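Local coordinates for protein terminal oxygenase component of carbazole 1,9a-dioxygenase (Nocardioides aromaticivorans, PDB 3GCF) that serves as the Rieske non-heme iron terminal oxygenase of carbazole 1,9a-dioxygenase, probably adding molecular oxygen to carbazole with electrons received from a ferredoxin, at residues A27-F31 and P292-T296; V173-L179 and R341-Q345; N202-F206 and E258-V262; P207-A213 and N236-E242. All blocks are in the same frame, centred on the assembly; numbering follows the deposited sequence.

Contact 1: residues A27-F31 and P292-T296; sequences ATLGF and PISET
Leu29 sets its CD1 methyl against the peptide that joins Ser294 to Glu295, only 3.3 Å from Ser294 C. Its CG stands roughly anti to the backbone N (chi1 -150°), a torsion that swings both methyls toward the loop. The other methyl, CD2, lies 3.8 Å from Glu295 OE2. Glu295 folds back at chi2 (82°), which carries its CG and CD across the leucine methyls at a slant, CD1 being the nearer, so the contact with this exposed acid is one of van der Waals packing. Thr28 crosses the same glutamate at about a right angle, with its CG2 methyl 3.8 Å from Glu295 CG. Pro292 packs against the turn through CB and CG: CB is 3.5 Å from Leu29 O and CG is 3.7 Å from Gly30 CA. A side chain on Gly30 would collide with Pro292 CG and, at this backbone conformation, with the carbonyl before it.

Behind these contacts stands a type I beta turn from Ala27 to Gly30, closed by Gly30 N on Ala27 O at 2.9 Å. Facing it, Ser294 forms an ST turn, its OG accepting from Thr296 N at 3.3 Å while also bonding Gln297. The two segments exchange no direct hydrogen bond; instead Asn176 ND2 donates to both Thr28 O and Glu295 O. The turn that follows helix 22-26 is thus pressed on the loop between strands 285-292 and 298-307, with Trp177 of helix 177-184 packed on Pro292 and Arg381, just after strand 379-380, bonded to the backbone of Leu29 and Gly30.

Contact 2: residues V173-L179 and R341-Q345; sequences VQSNWRL and REAQQ
Glu342 and Gln345 of helix 335-350 each receive a backbone N-H from the link between strand 164-173 and helix 177-184, in the Bet v 1-like catalytic domain. Glu342 OE2 takes Gln174 N at 2.9 Å on its anti side, 15° out of the carboxylate plane; Gln174 is the centre of an inverse gamma turn. Replacing Glu342 by an alanine would probably leave Gln174 N without this acceptor and the turn freer to shift. Gln345 runs with CG anti to the backbone N (chi1 -176°) and then bends at chi2, bringing OE1 to 2.7 Å from Asn176 N, which approaches from above the amide plane.

Within the link, Asn176 is the N-cap of helix 177-184. Its OD1 is gripped from opposite faces by Arg178 N and by Arg178 NE, the latter at 2.6 Å.

Van der Waals contacts accompany these bonds: Leu179 CD1 rests 3.7 Å from Gln344 CB, and Arg341 CB lies 3.7 Å from Ser175 OG. Beyond the pair, Arg341 bonds Asn183 and makes a cation-pi contact with Tyr300, and its side chain comes within about 4 Å of that of Asp337, an iron ligand. Gln344 OE1 accepts from NE of Arg78 of the second subunit, a residue of the Rieske cluster pocket. A water at this end sits 2.9 Å from Leu179 O and 2.8 Å from Gln344 OE1.

Contact 3: residues N202-F206 and E258-V262; sequences NRLAF and EEKKV
Lys260 NZ is held by two acceptors, Asn202 OD1 at 2.8 Å and the carboxylate of Asp281, with which it forms a salt bridge. Asn202 ND2 also bonds Asp281, so lysine, amide and carboxylate lock together. The site lies beside a Schellman motif that ends helix 197-201, in which Arg203, with positive phi, is the C-prime residue. Lys260 reaches Asn202 with a chain extended beyond CG, crossing it at about a right angle. A methionine in its place would probably leave Asn202 OD1 without one of its donors and the negative charge of Asp281 without this mate.

Behind the lysine the backbones join in a single beta bridge between Leu204 and Lys260. Lys260 N donates to Arg203 O at 2.7 Å, and Ala205 N returns a bond to Lys260 O at 3.0 Å, nearly straight at 170° and in the carbonyl plane. Arg203 turns the edge of its guanidinium toward Glu258 O, though the modelled separation is too short to be trusted. Its NH2 lies 4.2 Å from Lys260 NZ, a closeness of like charges that Asp281 probably offsets.

On the buried side Leu204 CD2 meets Val262 CG1 at 3.9 Å, and Val262 CG2 touches the edge of the Phe206 ring. That ring packs at about 90° against Phe333 and comes within about 4 Å of the side chain of His193, an iron ligand. On the exposed side Lys261, bent at chi2 and chi3, curls back until NZ donates to Ala205 O at 2.9 Å, tilted 31° from the carbonyl plane.

Contact 4: residues P207-A213 and N236-E242; sequences PYGFVPA and NYMPVFE
Pro212 lies over one face of the Tyr237 ring, its CA 3.9 Å from the centroid and 21° off the normal, a CH-pi contact at the tight end of an antiparallel strand pair. Pro212 CG also reaches Tyr237 CE2 at 3.5 Å. The backbone carbon C of Phe210 lies at the edge of the same ring, and Phe210 CB is 3.6 Å from Tyr237 CD2. A second CH-pi contact closes the other end: Pro207 CB sits over Phe241, 3.9 Å from the centroid. With CG beside the backbone N (chi1 -74°), Phe241 brings its ring back over the proline although its CB points away from this segment.

The face of the sheet bearing Val211, Met238 and Val240, opposite that of Phe210 and Pro239, is looser. Val211 CG2 and Val240 CG2 only graze at 4.1 Å, and both valines pack on Thr115 of the second subunit. Met238 kinks at chi2 and chi3 so that its exposed end leads away, while Glu242 and Ala213 are exposed.

Between the faces run the backbone bonds. Val211 and Met238 form a hydrogen-bonded pair, with Met238 N on Val211 O at 2.7 Å, and Tyr208 N meets Val240 O at 2.6 Å. Pro212 and Pro239 both occupy non-hydrogen-bonded pairs, facing Tyr237 and Phe210. Lacking an N-H, the prolines therefore cost this strand pair no bond, and their rings are used for packing on Tyr237 and Phe210.

How the contacts relate
Contacts 1 and 2 touch, their centres 11 Å apart, through Asn176 and Trp177, whose NE1 lies 3.3 Å from Gly30 N. Contacts 3 and 4 form another continuous region, joined where Phe241 CE1 meets Phe206 C at 3.6 Å and directly linked by the chain between Phe206 and Pro207. The mononuclear iron, bound by His189, His193 and Asp337, approaches contacts 2 and 3: the side chain of Arg341 is about 6 Å from it and that of Phe206 about 7 Å, while contact 1 lies away from it. Contacts 2 and 4 both touch the second subunit, though their centres are 25 Å apart. Contacts 1 and 3, with centres about 36 Å apart, lie on opposite sides of the chain's centre.

Contact 1: residues A27-F31 and P292-T296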
loop_
_atom_site.group_PDB
_atom_site.type_symbol
_atom_site.label_atom_id
_atom_site.label_comp_id
_atom_site.label_asym_id
_atom_site.label_seq_id
_atom_site.Cartn_x
_atom_site.Cartn_y
_atom_site.Cartn_z
ATOM N N ALA A 27 20.027 -14.964 5.489
ATOM C CA ALA A 27 18.817 -15.777 5.582
ATOM C C ALA A 27 17.562 -14.965 5.890
ATOM O O ALA A 27 16.791 -15.296 6.789
ATOM C CB ALA A 27 19.015 -16.868 6.633
ATOM N N THR A 28 17.362 -13.901 5.129
ATOM C CA THR A 28 16.207 -13.036 5.305
ATOM C C THR A 28 14.906 -13.828 5.234
ATOM O O THR A 28 13.947 -13.536 5.944
ATOM C CB THR A 28 16.166 -11.961 4.206
ATOM O OG1 THR A 28 17.420 -11.268 4.170
ATOM C CG2 THR A 28 15.057 -10.965 4.477
ATOM N N LEU A 29 14.884 -14.837 4.374
ATOM C CA LEU A 29 13.692 -15.647 4.177
ATOM C C LEU A 29 13.775 -16.993 4.895
ATOM O O LEU A 29 13.009 -17.910 4.600
ATOM C CB LEU A 29 13.467 -15.835 2.668
ATOM C CG LEU A 29 12.059 -16.017 2.093
ATOM C CD1 LEU A 29 11.094 -15.019 2.706
ATOM C CD2 LEU A 29 12.113 -15.835 0.574
ATOM N N GLY A 30 14.714 -17.104 5.835
ATOM C CA GLY A 30 14.852 -18.323 6.617
ATOM C C GLY A 30 15.913 -19.318 6.192
ATOM O O GLY A 30 16.583 -19.150 5.171
ATOM N N PHE A 31 16.077 -20.360 7.002
ATOM C CA PHE A 31 17.030 -21.420 6.714
ATOM C C PHE A 31 16.240 -22.586 6.149
ATOM O O PHE A 31 15.370 -23.138 6.826
ATOM C CB PHE A 31 17.754 -21.871 7.987
ATOM C CG PHE A 31 18.819 -20.919 8.457
ATOM C CD1 PHE A 31 19.948 -20.677 7.680
ATOM C CD2 PHE A 31 18.694 -20.259 9.671
ATOM C CE1 PHE A 31 20.940 -19.788 8.109
ATOM C CE2 PHE A 31 19.679 -19.370 10.108
ATOM C CZ PHE A 31 20.805 -19.136 9.322
ATOM N N PRO A 292 9.333 -18.175 8.655
ATOM C CA PRO A 292 9.222 -17.048 7.726
ATOM C C PRO A 292 8.061 -17.244 6.747
ATOM O O PRO A 292 7.835 -18.348 6.254
ATOM C CB PRO A 292 10.573 -17.055 6.999
ATOM C CG PRO A 292 11.489 -17.774 7.944
ATOM C CD PRO A 292 10.622 -18.868 8.489
ATOM N N ILE A 293 7.315 -16.173 6.500
ATOM C CA ILE A 293 6.216 -16.208 5.545
ATOM C C ILE A 293 6.795 -15.495 4.330
ATOM O O ILE A 293 6.807 -16.029 3.222
ATOM C CB ILE A 293 4.987 -15.448 6.067
ATOM C CG1 ILE A 293 4.330 -16.252 7.194
ATOM C CG2 ILE A 293 4.001 -15.196 4.928
ATOM C CD1 ILE A 293 3.223 -15.519 7.921
ATOM N N SER A 294 7.300 -14.292 4.568
ATOM C CA SER A 294 7.929 -13.483 3.535
ATOM C C SER A 294 9.157 -12.853 4.184
ATOM O O SER A 294 9.579 -13.269 5.263
ATOM C CB SER A 294 6.978 -12.389 3.046
ATOM O OG SER A 294 6.686 -11.472 4.086
ATOM N N GLU A 295 9.733 -11.855 3.535
ATOM C CA GLU A 295 10.909 -11.202 4.085
ATOM C C GLU A 295 10.556 -10.333 5.292
ATOM O O GLU A 295 11.420 -10.020 6.112
ATOM C CB GLU A 295 11.590 -10.341 3.009
ATOM C CG GLU A 295 12.302 -11.130 1.905
ATOM C CD GLU A 295 11.371 -11.624 0.790
ATOM O OE1 GLU A 295 10.125 -11.500 0.912
ATOM O OE2 GLU A 295 11.901 -12.145 -0.219
ATOM N N THR A 296 9.285 -9.961 5.410
ATOM C CA THR A 296 8.850 -9.092 6.502
ATOM C C THR A 296 7.762 -9.679 7.399
ATOM O O THR A 296 7.182 -8.964 8.220
ATOM C CB THR A 296 8.317 -7.751 5.945
ATOM O OG1 THR A 296 7.075 -7.981 5.264
ATOM C CG2 THR A 296 9.310 -7.145 4.956
#

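Contact 2: residues V173-L179 and R341-Q345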
loop_
_atom_site.group_PDB
_atom_site.type_symbol
_atom_site.label_atom_id
_atom_site.label_comp_id
_atom_site.label_asym_id
_atom_site.label_seq_id
_atom_site.Cartn_x
_atom_site.Cartn_y
_atom_site.Cartn_z
ATOM N N VAL A 173 2.668 -12.662 12.244
ATOM C CA VAL A 173 3.291 -11.498 12.877
ATOM C C VAL A 173 3.975 -10.688 11.779
ATOM O O VAL A 173 4.643 -11.249 10.909
ATOM C CB VAL A 173 4.353 -11.911 13.928
ATOM C CG1 VAL A 173 5.007 -10.666 14.529
ATOM C CG2 VAL A 173 3.701 -12.740 15.028
ATOM N N GLN A 174 3.803 -9.368 11.814
ATOM C CA GLN A 174 4.377 -8.510 10.788
ATOM C C GLN A 174 5.819 -8.072 11.050
ATOM O O GLN A 174 6.089 -6.889 11.240
ATOM C CB GLN A 174 3.501 -7.268 10.585
ATOM C CG GLN A 174 2.014 -7.545 10.330
ATOM C CD GLN A 174 1.760 -8.376 9.072
ATOM O OE1 GLN A 174 2.320 -8.105 8.014
ATOM N NE2 GLN A 174 0.897 -9.381 9.187
ATOM N N SER A 175 6.743 -9.024 11.068
ATOM C CA SER A 175 8.153 -8.710 11.252
ATOM C C SER A 175 8.938 -9.864 10.677
ATOM O O SER A 175 8.406 -10.965 10.513
ATOM C CB SER A 175 8.515 -8.548 12.742
ATOM O OG SER A 175 8.996 -9.761 13.314
ATOM N N ASN A 176 10.202 -9.611 10.364
ATOM C CA ASN A 176 11.067 -10.658 9.848
ATOM C C ASN A 176 11.091 -11.728 10.938
ATOM O O ASN A 176 10.943 -11.410 12.120
ATOM C CB ASN A 176 12.476 -10.112 9.626
ATOM C CG ASN A 176 13.422 -11.159 9.089
ATOM O OD1 ASN A 176 14.279 -11.665 9.815
ATOM N ND2 ASN A 176 13.284 -11.482 7.806
ATOM N N TRP A 177 11.285 -12.983 10.546
ATOM C CA TRP A 177 11.304 -14.089 11.495
ATOM C C TRP A 177 12.417 -13.994 12.533
ATOM O O TRP A 177 12.239 -14.413 13.677
ATOM C CB TRP A 177 11.433 -15.425 10.756
ATOM C CG TRP A 177 12.772 -15.627 10.107
ATOM C CD1 TRP A 177 13.215 -15.064 8.947
ATOM C CD2 TRP A 177 13.851 -16.436 10.599
ATOM N NE1 TRP A 177 14.500 -15.472 8.681
ATOM C CE2 TRP A 177 14.916 -16.313 9.680
ATOM C CE3 TRP A 177 14.020 -17.252 11.726
ATOM C CZ2 TRP A 177 16.141 -16.976 9.855
ATOM C CZ3 TRP A 177 15.238 -17.913 11.900
ATOM C CH2 TRP A 177 16.280 -17.770 10.968
ATOM N N ARG A 178 13.569 -13.457 12.139
ATOM C CA ARG A 178 14.683 -13.351 13.070
ATOM C C ARG A 178 14.349 -12.450 14.257
ATOM O O ARG A 178 14.850 -12.661 15.359
ATOM C CB ARG A 178 15.935 -12.863 12.333
ATOM C CG ARG A 178 16.438 -13.881 11.305
ATOM C CD ARG A 178 17.440 -13.290 10.328
ATOM N NE ARG A 178 16.872 -12.156 9.609
ATOM C CZ ARG A 178 17.483 -11.503 8.626
ATOM N NH1 ARG A 178 18.697 -11.873 8.227
ATOM N NH2 ARG A 178 16.885 -10.465 8.053
ATOM N N LEU A 179 13.494 -11.453 14.041
ATOM C CA LEU A 179 13.105 -10.568 15.134
ATOM C C LEU A 179 12.209 -11.349 16.098
ATOM O O LEU A 179 12.126 -11.025 17.279
ATOM C CB LEU A 179 12.367 -9.332 14.605
ATOM C CG LEU A 179 13.180 -8.437 13.660
ATOM C CD1 LEU A 179 12.357 -7.219 13.245
ATOM C CD2 LEU A 179 14.465 -8.006 14.357
ATOM N N ARG A 341 7.855 -7.175 18.442
ATOM C CA ARG A 341 8.622 -7.607 17.281
ATOM C C ARG A 341 8.422 -6.625 16.131
ATOM O O ARG A 341 9.383 -6.168 15.512
ATOM C CB ARG A 341 8.176 -9.004 16.836
ATOM C CG ARG A 341 8.492 -10.108 17.834
ATOM C CD ARG A 341 7.826 -11.422 17.462
ATOM N NE ARG A 341 7.818 -12.341 18.598
ATOM C CZ ARG A 341 7.166 -13.498 18.634
ATOM N NH1 ARG A 341 6.461 -13.907 17.588
ATOM N NH2 ARG A 341 7.193 -14.233 19.737
ATOM N N GLU A 342 7.164 -6.299 15.859
ATOM C CA GLU A 342 6.822 -5.392 14.767
ATOM C C GLU A 342 7.398 -3.991 14.939
ATOM O O GLU A 342 7.639 -3.287 13.958
ATOM C CB GLU A 342 5.298 -5.335 14.614
ATOM C CG GLU A 342 4.692 -6.728 14.476
ATOM C CD GLU A 342 3.176 -6.735 14.415
ATOM O OE1 GLU A 342 2.537 -5.831 14.996
ATOM O OE2 GLU A 342 2.621 -7.667 13.797
ATOM N N ALA A 343 7.624 -3.585 16.184
ATOM C CA ALA A 343 8.180 -2.264 16.446
ATOM C C ALA A 343 9.645 -2.209 16.006
ATOM O O ALA A 343 10.226 -1.130 15.886
ATOM C CB ALA A 343 8.066 -1.941 17.937
ATOM N N GLN A 344 10.227 -3.381 15.756
ATOM C CA GLN A 344 11.628 -3.493 15.343
ATOM C C GLN A 344 11.793 -3.658 13.836
ATOM O O GLN A 344 12.889 -3.481 13.306
ATOM C CB GLN A 344 12.286 -4.709 16.022
ATOM C CG GLN A 344 12.319 -4.674 17.542
ATOM C CD GLN A 344 12.806 -5.988 18.153
ATOM O OE1 GLN A 344 13.951 -6.397 17.960
ATOM N NE2 GLN A 344 11.927 -6.654 18.891
ATOM N N GLN A 345 10.708 -4.009 13.154
ATOM C CA GLN A 345 10.741 -4.260 11.715
ATOM C C GLN A 345 11.381 -3.170 10.856
ATOM O O GLN A 345 12.226 -3.465 10.011
ATOM C CB GLN A 345 9.325 -4.566 11.213
ATOM C CG GLN A 345 9.232 -4.948 9.732
ATOM C CD GLN A 345 10.218 -6.031 9.333
ATOM O OE1 GLN A 345 10.516 -6.937 10.113
ATOM N NE2 GLN A 345 10.720 -5.949 8.104
HETATM O O HOH W 1 13.812 -9.089 18.654
#

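Contact 3: residues N202-F206 and E258-V262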
loop_
_atom_site.group_PDB
_atom_site.type_symbol
_atom_site.label_atom_id
_atom_site.label_comp_id
_atom_site.label_asym_id
_atom_site.label_seq_id
_atom_site.Cartn_x
_atom_site.Cartn_y
_atom_site.Cartn_z
ATOM N N ASN A 202 -1.224 -16.164 37.600
ATOM C CA ASN A 202 -0.710 -17.481 37.945
ATOM C C ASN A 202 0.284 -17.417 39.110
ATOM O O ASN A 202 1.129 -18.295 39.263
ATOM C CB ASN A 202 -0.070 -18.140 36.713
ATOM C CG ASN A 202 0.114 -19.644 36.881
ATOM O OD1 ASN A 202 -0.699 -20.305 37.523
ATOM N ND2 ASN A 202 1.168 -20.190 36.287
ATOM N N ARG A 203 0.167 -16.371 39.926
ATOM C CA ARG A 203 1.016 -16.177 41.105
ATOM C C ARG A 203 2.492 -16.370 40.822
ATOM O O ARG A 203 3.197 -17.017 41.593
ATOM C CB ARG A 203 0.597 -17.143 42.220
ATOM C CG ARG A 203 -0.803 -16.916 42.753
ATOM C CD ARG A 203 -1.132 -17.872 43.902
ATOM N NE ARG A 203 -1.350 -19.252 43.459
ATOM C CZ ARG A 203 -0.561 -20.283 43.761
ATOM N NH1 ARG A 203 0.520 -20.110 44.515
ATOM N NH2 ARG A 203 -0.863 -21.496 43.313
ATOM N N LEU A 204 2.963 -15.800 39.724
ATOM C CA LEU A 204 4.356 -15.946 39.341
ATOM C C LEU A 204 5.318 -15.003 40.047
ATOM O O LEU A 204 5.002 -13.836 40.283
ATOM C CB LEU A 204 4.519 -15.724 37.835
ATOM C CG LEU A 204 3.690 -16.519 36.829
ATOM C CD1 LEU A 204 4.152 -16.137 35.415
ATOM C CD2 LEU A 204 3.869 -18.017 37.062
ATOM N N ALA A 205 6.486 -15.528 40.399
ATOM C CA ALA A 205 7.540 -14.711 40.984
ATOM C C ALA A 205 8.234 -14.416 39.664
ATOM O O ALA A 205 8.993 -15.242 39.159
ATOM C CB ALA A 205 8.443 -15.545 41.891
ATOM N N PHE A 206 7.949 -13.258 39.082
ATOM C CA PHE A 206 8.512 -12.936 37.778
ATOM C C PHE A 206 9.412 -11.715 37.803
ATOM O O PHE A 206 8.963 -10.607 38.091
ATOM C CB PHE A 206 7.368 -12.730 36.782
ATOM C CG PHE A 206 7.762 -12.940 35.354
ATOM C CD1 PHE A 206 8.154 -14.199 34.907
ATOM C CD2 PHE A 206 7.738 -11.885 34.451
ATOM C CE1 PHE A 206 8.514 -14.402 33.579
ATOM C CE2 PHE A 206 8.097 -12.080 33.118
ATOM C CZ PHE A 206 8.483 -13.338 32.683
ATOM N N GLU A 258 3.413 -17.772 48.587
ATOM C CA GLU A 258 3.321 -18.940 47.715
ATOM C C GLU A 258 3.183 -18.587 46.229
ATOM O O GLU A 258 2.088 -18.646 45.668
ATOM C CB GLU A 258 2.158 -19.837 48.148
ATOM C CG GLU A 258 1.974 -19.930 49.654
ATOM C CD GLU A 258 2.678 -21.131 50.253
ATOM O OE1 GLU A 258 3.927 -21.161 50.232
ATOM O OE2 GLU A 258 1.985 -22.045 50.747
ATOM N N GLU A 259 4.306 -18.263 45.595
ATOM C CA GLU A 259 4.327 -17.972 44.164
ATOM C C GLU A 259 5.006 -19.093 43.377
ATOM O O GLU A 259 5.792 -19.864 43.928
ATOM C CB GLU A 259 5.031 -16.640 43.900
ATOM C CG GLU A 259 4.425 -15.459 44.640
ATOM C CD GLU A 259 5.037 -14.135 44.227
ATOM O OE1 GLU A 259 6.274 -13.993 44.331
ATOM O OE2 GLU A 259 4.283 -13.238 43.798
ATOM N N LYS A 260 4.696 -19.174 42.086
ATOM C CA LYS A 260 5.266 -20.187 41.214
ATOM C C LYS A 260 6.540 -19.721 40.530
ATOM O O LYS A 260 6.697 -18.542 40.210
ATOM C CB LYS A 260 4.234 -20.604 40.165
ATOM C CG LYS A 260 2.931 -21.115 40.762
ATOM C CD LYS A 260 1.945 -21.530 39.676
ATOM C CE LYS A 260 0.599 -21.909 40.265
ATOM N NZ LYS A 260 -0.300 -22.437 39.219
ATOM N N LYS A 261 7.446 -20.663 40.308
ATOM C CA LYS A 261 8.710 -20.376 39.661
ATOM C C LYS A 261 8.689 -20.958 38.251
ATOM O O LYS A 261 8.371 -22.130 38.060
ATOM C CB LYS A 261 9.859 -20.995 40.463
ATOM C CG LYS A 261 11.257 -20.687 39.928
ATOM C CD LYS A 261 11.711 -19.252 40.236
ATOM C CE LYS A 261 10.980 -18.209 39.392
ATOM N NZ LYS A 261 11.330 -16.817 39.808
ATOM N N VAL A 262 9.026 -20.137 37.265
ATOM C CA VAL A 262 9.040 -20.597 35.888
ATOM C C VAL A 262 10.319 -20.152 35.203
ATOM O O VAL A 262 11.158 -19.500 35.812
ATOM C CB VAL A 262 7.812 -20.062 35.107
ATOM C CG1 VAL A 262 6.520 -20.573 35.759
ATOM C CG2 VAL A 262 7.833 -18.532 35.068
#

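Contact 4: residues P207-A213 and N236-E242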
loop_
_atom_site.group_PDB
_atom_site.type_symbol
_atom_site.label_atom_id
_atom_site.label_comp_id
_atom_site.label_asym_id
_atom_site.label_seq_id
_atom_site.Cartn_x
_atom_site.Cartn_y
_atom_site.Cartn_z
ATOM N N PRO A 207 10.698 -11.901 37.477
ATOM C CA PRO A 207 11.653 -10.793 37.476
ATOM C C PRO A 207 11.539 -9.886 36.253
ATOM O O PRO A 207 10.874 -10.229 35.277
ATOM C CB PRO A 207 12.994 -11.508 37.550
ATOM C CG PRO A 207 12.755 -12.712 36.692
ATOM C CD PRO A 207 11.363 -13.170 37.121
ATOM N N TYR A 208 12.184 -8.724 36.324
ATOM C CA TYR A 208 12.180 -7.774 35.222
ATOM C C TYR A 208 13.225 -8.180 34.187
ATOM O O TYR A 208 13.229 -7.684 33.060
ATOM C CB TYR A 208 12.483 -6.359 35.727
ATOM C CG TYR A 208 11.422 -5.797 36.643
ATOM C CD1 TYR A 208 10.068 -5.983 36.364
ATOM C CD2 TYR A 208 11.765 -5.065 37.776
ATOM C CE1 TYR A 208 9.081 -5.456 37.188
ATOM C CE2 TYR A 208 10.779 -4.531 38.614
ATOM C CZ TYR A 208 9.439 -4.735 38.311
ATOM O OH TYR A 208 8.454 -4.242 39.135
ATOM N N GLY A 209 14.115 -9.084 34.586
ATOM C CA GLY A 209 15.151 -9.553 33.686
ATOM C C GLY A 209 16.106 -10.540 34.335
ATOM O O GLY A 209 16.136 -10.676 35.558
ATOM N N PHE A 210 16.871 -11.243 33.505
ATOM C CA PHE A 210 17.867 -12.206 33.974
ATOM C C PHE A 210 19.208 -11.744 33.414
ATOM O O PHE A 210 19.350 -11.567 32.206
ATOM C CB PHE A 210 17.576 -13.609 33.437
ATOM C CG PHE A 210 16.341 -14.241 34.007
ATOM C CD1 PHE A 210 16.380 -14.889 35.240
ATOM C CD2 PHE A 210 15.143 -14.211 33.300
ATOM C CE1 PHE A 210 15.243 -15.502 35.760
ATOM C CE2 PHE A 210 14.000 -14.819 33.811
ATOM C CZ PHE A 210 14.050 -15.469 35.046
ATOM N N VAL A 211 20.189 -11.563 34.288
ATOM C CA VAL A 211 21.513 -11.122 33.867
ATOM C C VAL A 211 22.540 -12.232 34.099
ATOM O O VAL A 211 22.618 -12.785 35.198
ATOM C CB VAL A 211 21.940 -9.866 34.657
ATOM C CG1 VAL A 211 23.334 -9.419 34.229
ATOM C CG2 VAL A 211 20.927 -8.748 34.429
ATOM N N PRO A 212 23.329 -12.581 33.062
ATOM C CA PRO A 212 24.348 -13.631 33.177
ATOM C C PRO A 212 25.222 -13.349 34.398
ATOM O O PRO A 212 25.759 -12.250 34.531
ATOM C CB PRO A 212 25.129 -13.501 31.871
ATOM C CG PRO A 212 24.086 -13.000 30.904
ATOM C CD PRO A 212 23.350 -11.970 31.716
ATOM N N ALA A 213 25.362 -14.338 35.278
ATOM C CA ALA A 213 26.148 -14.175 36.500
ATOM C C ALA A 213 27.559 -14.750 36.411
ATOM O O ALA A 213 28.422 -14.418 37.226
ATOM C CB ALA A 213 25.406 -14.809 37.680
ATOM N N ASN A 236 22.790 -20.041 36.601
ATOM C CA ASN A 236 23.888 -19.154 36.274
ATOM C C ASN A 236 23.531 -17.731 35.905
ATOM O O ASN A 236 24.310 -17.043 35.252
ATOM C CB ASN A 236 24.734 -19.801 35.180
ATOM C CG ASN A 236 25.185 -21.207 35.561
ATOM O OD1 ASN A 236 24.448 -22.180 35.386
ATOM N ND2 ASN A 236 26.384 -21.311 36.117
ATOM N N TYR A 237 22.356 -17.291 36.338
ATOM C CA TYR A 237 21.901 -15.933 36.078
ATOM C C TYR A 237 21.438 -15.277 37.369
ATOM O O TYR A 237 21.151 -15.942 38.364
ATOM C CB TYR A 237 20.721 -15.911 35.097
ATOM C CG TYR A 237 21.081 -15.951 33.631
ATOM C CD1 TYR A 237 21.556 -17.118 33.035
ATOM C CD2 TYR A 237 20.888 -14.829 32.822
ATOM C CE1 TYR A 237 21.821 -17.167 31.659
ATOM C CE2 TYR A 237 21.148 -14.867 31.455
ATOM C CZ TYR A 237 21.609 -16.038 30.877
ATOM O OH TYR A 237 21.822 -16.085 29.515
ATOM N N MET A 238 21.363 -13.957 37.335
ATOM C CA MET A 238 20.887 -13.197 38.471
ATOM C C MET A 238 19.568 -12.582 38.032
ATOM O O MET A 238 19.523 -11.832 37.057
ATOM C CB MET A 238 21.867 -12.083 38.817
ATOM C CG MET A 238 21.341 -11.113 39.857
ATOM S SD MET A 238 21.123 -11.890 41.479
ATOM C CE MET A 238 22.834 -11.988 41.986
ATOM N N PRO A 239 18.469 -12.917 38.720
ATOM C CA PRO A 239 17.188 -12.329 38.321
ATOM C C PRO A 239 17.068 -10.940 38.954
ATOM O O PRO A 239 17.553 -10.718 40.057
ATOM C CB PRO A 239 16.171 -13.319 38.881
ATOM C CG PRO A 239 16.823 -13.765 40.161
ATOM C CD PRO A 239 18.290 -13.938 39.771
ATOM N N VAL A 240 16.439 -10.006 38.251
ATOM C CA VAL A 240 16.266 -8.649 38.760
ATOM C C VAL A 240 14.796 -8.420 39.107
ATOM O O VAL A 240 13.943 -8.367 38.219
ATOM C CB VAL A 240 16.695 -7.610 37.711
ATOM C CG1 VAL A 240 16.479 -6.198 38.251
ATOM C CG2 VAL A 240 18.150 -7.823 37.345
ATOM N N PHE A 241 14.508 -8.282 40.398
ATOM C CA PHE A 241 13.142 -8.087 40.869
ATOM C C PHE A 241 12.810 -6.648 41.226
ATOM O O PHE A 241 11.667 -6.344 41.562
ATOM C CB PHE A 241 12.870 -8.990 42.071
ATOM C CG PHE A 241 12.710 -10.441 41.714
ATOM C CD1 PHE A 241 11.551 -10.893 41.084
ATOM C CD2 PHE A 241 13.721 -11.357 41.995
ATOM C CE1 PHE A 241 11.402 -12.244 40.741
ATOM C CE2 PHE A 241 13.582 -12.705 41.657
ATOM C CZ PHE A 241 12.424 -13.149 41.029
ATOM N N GLU A 242 13.810 -5.775 41.154
ATOM C CA GLU A 242 13.642 -4.348 41.440
ATOM C C GLU A 242 14.225 -3.530 40.296
ATOM O O GLU A 242 15.185 -3.943 39.650
ATOM C CB GLU A 242 14.382 -3.929 42.718
ATOM C CG GLU A 242 13.744 -4.335 44.032
ATOM C CD GLU A 242 14.314 -3.557 45.221
ATOM O OE1 GLU A 242 15.556 -3.466 45.346
ATOM O OE2 GLU A 242 13.517 -3.038 46.034
#